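PDB 4R0G: Lpg0393 helical bundle domain-containing protein from Legionella pneumophila subsp. pneumophila str. Philadelphia 1, which acts as a guanine-nucleotide exchange factor for the small GTPases Rab5, Rab21 and Rab22, probably through a VPS9-like domain. Local coordinates for residues A[180-185]-A[195-200]. Numbering follows the deposited sequence.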
ATOM      1  N   SER A 180      -0.404  15.791  -4.867  1.00 56.53           N
ATOM      2  CA  SER A 180      -0.861  16.418  -3.620  1.00 61.08           C
ATOM      3  C   SER A 180       0.221  17.261  -2.962  1.00 57.81           C
ATOM      4  O   SER A 180      -0.091  18.282  -2.351  1.00 62.34           O
ATOM      5  CB  SER A 180      -1.453  15.401  -2.621  1.00 46.34           C
ATOM      6  OG  SER A 180      -0.602  14.293  -2.458  1.00 49.83           O
ATOM      7  N   LEU A 181       1.477  16.828  -3.072  1.00 51.34           N
ATOM      8  CA  LEU A 181       2.583  17.601  -2.516  1.00 56.01           C
ATOM      9  C   LEU A 181       2.753  18.966  -3.233  1.00 61.98           C
ATOM     10  O   LEU A 181       2.979  19.993  -2.590  1.00 62.87           O
ATOM     11  CB  LEU A 181       3.891  16.795  -2.515  1.00 48.99           C
ATOM     12  CG  LEU A 181       4.125  15.683  -1.479  1.00 55.80           C
ATOM     13  CD1 LEU A 181       5.531  15.111  -1.594  1.00 55.07           C
ATOM     14  CD2 LEU A 181       3.889  16.152  -0.045  1.00 60.79           C
ATOM     15  N   LEU A 182       2.621  18.970  -4.559  1.00 56.06           N
ATOM     16  CA  LEU A 182       2.712  20.191  -5.343  1.00 55.65           C
ATOM     17  C   LEU A 182       1.594  21.153  -4.934  1.00 60.96           C
ATOM     18  O   LEU A 182       1.850  22.336  -4.710  1.00 63.04           O
ATOM     19  CB  LEU A 182       2.605  19.866  -6.839  1.00 57.89           C
ATOM     20  CG  LEU A 182       3.433  20.655  -7.855  1.00 54.15           C
ATOM     21  CD1 LEU A 182       2.757  20.615  -9.210  1.00 50.06           C
ATOM     22  CD2 LEU A 182       3.645  22.084  -7.410  1.00 57.56           C
ATOM     23  N   GLU A 183       0.365  20.632  -4.836  1.00 60.62           N
ATOM     24  CA  GLU A 183      -0.804  21.396  -4.389  1.00 56.01           C
ATOM     25  C   GLU A 183      -0.595  21.991  -2.997  1.00 68.93           C
ATOM     26  O   GLU A 183      -0.973  23.125  -2.749  1.00 81.09           O
ATOM     27  CB  GLU A 183      -2.065  20.527  -4.448  1.00 58.70           C
ATOM     28  CG  GLU A 183      -2.482  20.190  -5.900  1.00 63.67           C
ATOM     29  CD  GLU A 183      -3.769  19.353  -6.031  1.00 70.46           C
ATOM     30  OE1 GLU A 183      -3.945  18.353  -5.279  1.00 68.55           O
ATOM     31  OE2 GLU A 183      -4.599  19.686  -6.915  1.00 69.62           O
ATOM     32  N   SER A 184       0.056  21.222  -2.125  1.00 66.68           N
ATOM     33  CA  SER A 184       0.270  21.532  -0.714  1.00 63.04           C
ATOM     34  C   SER A 184       1.563  22.271  -0.488  1.00 68.23           C
ATOM     35  O   SER A 184       2.064  22.335   0.637  1.00 74.39           O
ATOM     36  CB  SER A 184       0.337  20.248   0.118  1.00 69.11           C
ATOM     37  OG  SER A 184      -0.834  19.470  -0.032  1.00 75.08           O
ATOM     38  N   ALA A 185       2.193  22.695  -1.566  1.00 72.10           N
ATOM     39  CA  ALA A 185       3.482  23.371  -1.438  1.00 78.00           C
ATOM     40  C   ALA A 185       3.296  24.872  -1.270  1.00 86.55           C
ATOM     41  O   ALA A 185       2.377  25.464  -1.844  1.00 90.19           O
ATOM     42  CB  ALA A 185       4.371  23.070  -2.628  1.00 70.93           C
ATOM     43  N   SER A 195       0.358  26.172 -13.440  1.00 67.48           N
ATOM     44  CA  SER A 195       0.389  25.507 -14.732  1.00 68.11           C
ATOM     45  C   SER A 195       1.133  24.165 -14.655  1.00 65.83           C
ATOM     46  O   SER A 195       1.003  23.312 -15.535  1.00 60.51           O
ATOM     47  CB  SER A 195       0.964  26.430 -15.817  1.00 76.75           C
ATOM     48  OG  SER A 195       2.223  26.945 -15.430  1.00 80.08           O
ATOM     49  N   ARG A 196       1.921  23.997 -13.597  1.00 67.46           N
ATOM     50  CA  ARG A 196       2.640  22.753 -13.332  1.00 57.51           C
ATOM     51  C   ARG A 196       1.731  21.715 -12.675  1.00 55.62           C
ATOM     52  O   ARG A 196       1.826  20.518 -12.943  1.00 49.85           O
ATOM     53  CB  ARG A 196       3.848  23.042 -12.446  1.00 56.04           C
ATOM     54  CG  ARG A 196       5.083  22.269 -12.823  1.00 55.97           C
ATOM     55  CD  ARG A 196       6.308  22.944 -12.299  1.00 55.75           C
ATOM     56  NE  ARG A 196       6.120  23.340 -10.915  1.00 57.68           N
ATOM     57  CZ  ARG A 196       6.691  24.406 -10.382  1.00 64.55           C
ATOM     58  NH1 ARG A 196       6.487  24.716  -9.112  1.00 65.79           N
ATOM     59  NH2 ARG A 196       7.474  25.161 -11.134  1.00 69.39           N
ATOM     60  N   ILE A 197       0.848  22.180 -11.801  1.00 58.74           N
ATOM     61  CA  ILE A 197      -0.181  21.304 -11.253  1.00 58.01           C
ATOM     62  C   ILE A 197      -1.050  20.764 -12.376  1.00 57.69           C
ATOM     63  O   ILE A 197      -1.269  19.547 -12.473  1.00 56.04           O
ATOM     64  CB  ILE A 197      -1.072  22.030 -10.247  1.00 52.30           C
ATOM     65  CG1 ILE A 197      -0.365  22.145  -8.915  1.00 47.55           C
ATOM     66  CG2 ILE A 197      -2.359  21.258 -10.026  1.00 55.24           C
ATOM     67  CD1 ILE A 197      -1.141  22.907  -7.953  1.00 53.75           C
ATOM     68  N   SER A 198      -1.527  21.677 -13.222  1.00 55.91           N
ATOM     69  CA  SER A 198      -2.329  21.311 -14.379  1.00 52.38           C
ATOM     70  C   SER A 198      -1.684  20.213 -15.220  1.00 50.65           C
ATOM     71  O   SER A 198      -2.372  19.357 -15.779  1.00 55.41           O
ATOM     72  CB  SER A 198      -2.592  22.540 -15.245  1.00 50.29           C
ATOM     73  OG  SER A 198      -3.340  22.179 -16.395  1.00 54.62           O
ATOM     74  N   LEU A 199      -0.358  20.236 -15.302  1.00 51.02           N
ATOM     75  CA  LEU A 199       0.380  19.217 -16.042  1.00 49.93           C
ATOM     76  C   LEU A 199       0.353  17.860 -15.349  1.00 45.84           C
ATOM     77  O   LEU A 199       0.212  16.851 -16.006  1.00 46.25           O
ATOM     78  CB  LEU A 199       1.822  19.649 -16.244  1.00 50.62           C
ATOM     79  CG  LEU A 199       2.104  20.571 -17.418  1.00 45.73           C
ATOM     80  CD1 LEU A 199       3.423  21.287 -17.202  1.00 51.28           C
ATOM     81  CD2 LEU A 199       2.161  19.748 -18.661  1.00 44.69           C
ATOM     82  N   VAL A 200       0.480  17.840 -14.026  1.00 45.29           N
ATOM     83  CA  VAL A 200       0.524  16.582 -13.289  1.00 46.41           C
ATOM     84  C   VAL A 200      -0.837  15.892 -13.318  1.00 46.69           C
ATOM     85  O   VAL A 200      -0.941  14.668 -13.498  1.00 43.14           O
ATOM     86  CB  VAL A 200       0.991  16.793 -11.828  1.00 42.22           C
ATOM     87  CG1 VAL A 200       1.014  15.477 -11.090  1.00 35.74           C
ATOM     88  CG2 VAL A 200       2.373  17.428 -11.806  1.00 36.19           C
TER
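L182 and I197 meet between the last turn of helix 155-183 and the first turns of helix 193-208. Both point their CB atoms at the opposing helix, and their CA atoms, 6.7 Å apart, are the closest pair between the two segments. The CD1 branch of L182 does most of the touching. It reaches CG1 of I197 at 3.5 Å, lies against the backbone where R196 joins I197, 3.8 Å from the R196 C atom, and extends to V200 CG2 at 4.1 Å, one turn further along the same face. The other branch, CD2, sits at the edge of the R196 guanidinium, near its plane. R196 NH1 forms salt bridges with E237 and D190 while NH2 bonds to the carbonyl oxygen of M231, so the leucine packs beside a charged group whose polar partners lie on neighbouring parts of the domain.

I197 fits between L182 and E183. Its CG1 lies anti to the carbonyl carbon (chi1 -79°), which puts it against L182 CD1; with the chain extended beyond it (chi2 176°), CD1 reaches E183 CG at 3.7 Å, and the two side chains run at about a right angle. E183 is exposed and contributes methylene packing here. Just beyond it the helix ends: S184 OG donates to S180 O over 2.7 Å, while S184 N binds the same oxygen from the opposite face of its plane. K193 binds the carbonyl oxygens of E183 and A185, tying the start of the second helix to this end. L179, I175 and Y178 continue the apolar seam along V200 and I197. The arrangement is a helical hairpin, two consecutive helices packed through small apolar patches beside their connecting loop, within the helical bundle domain.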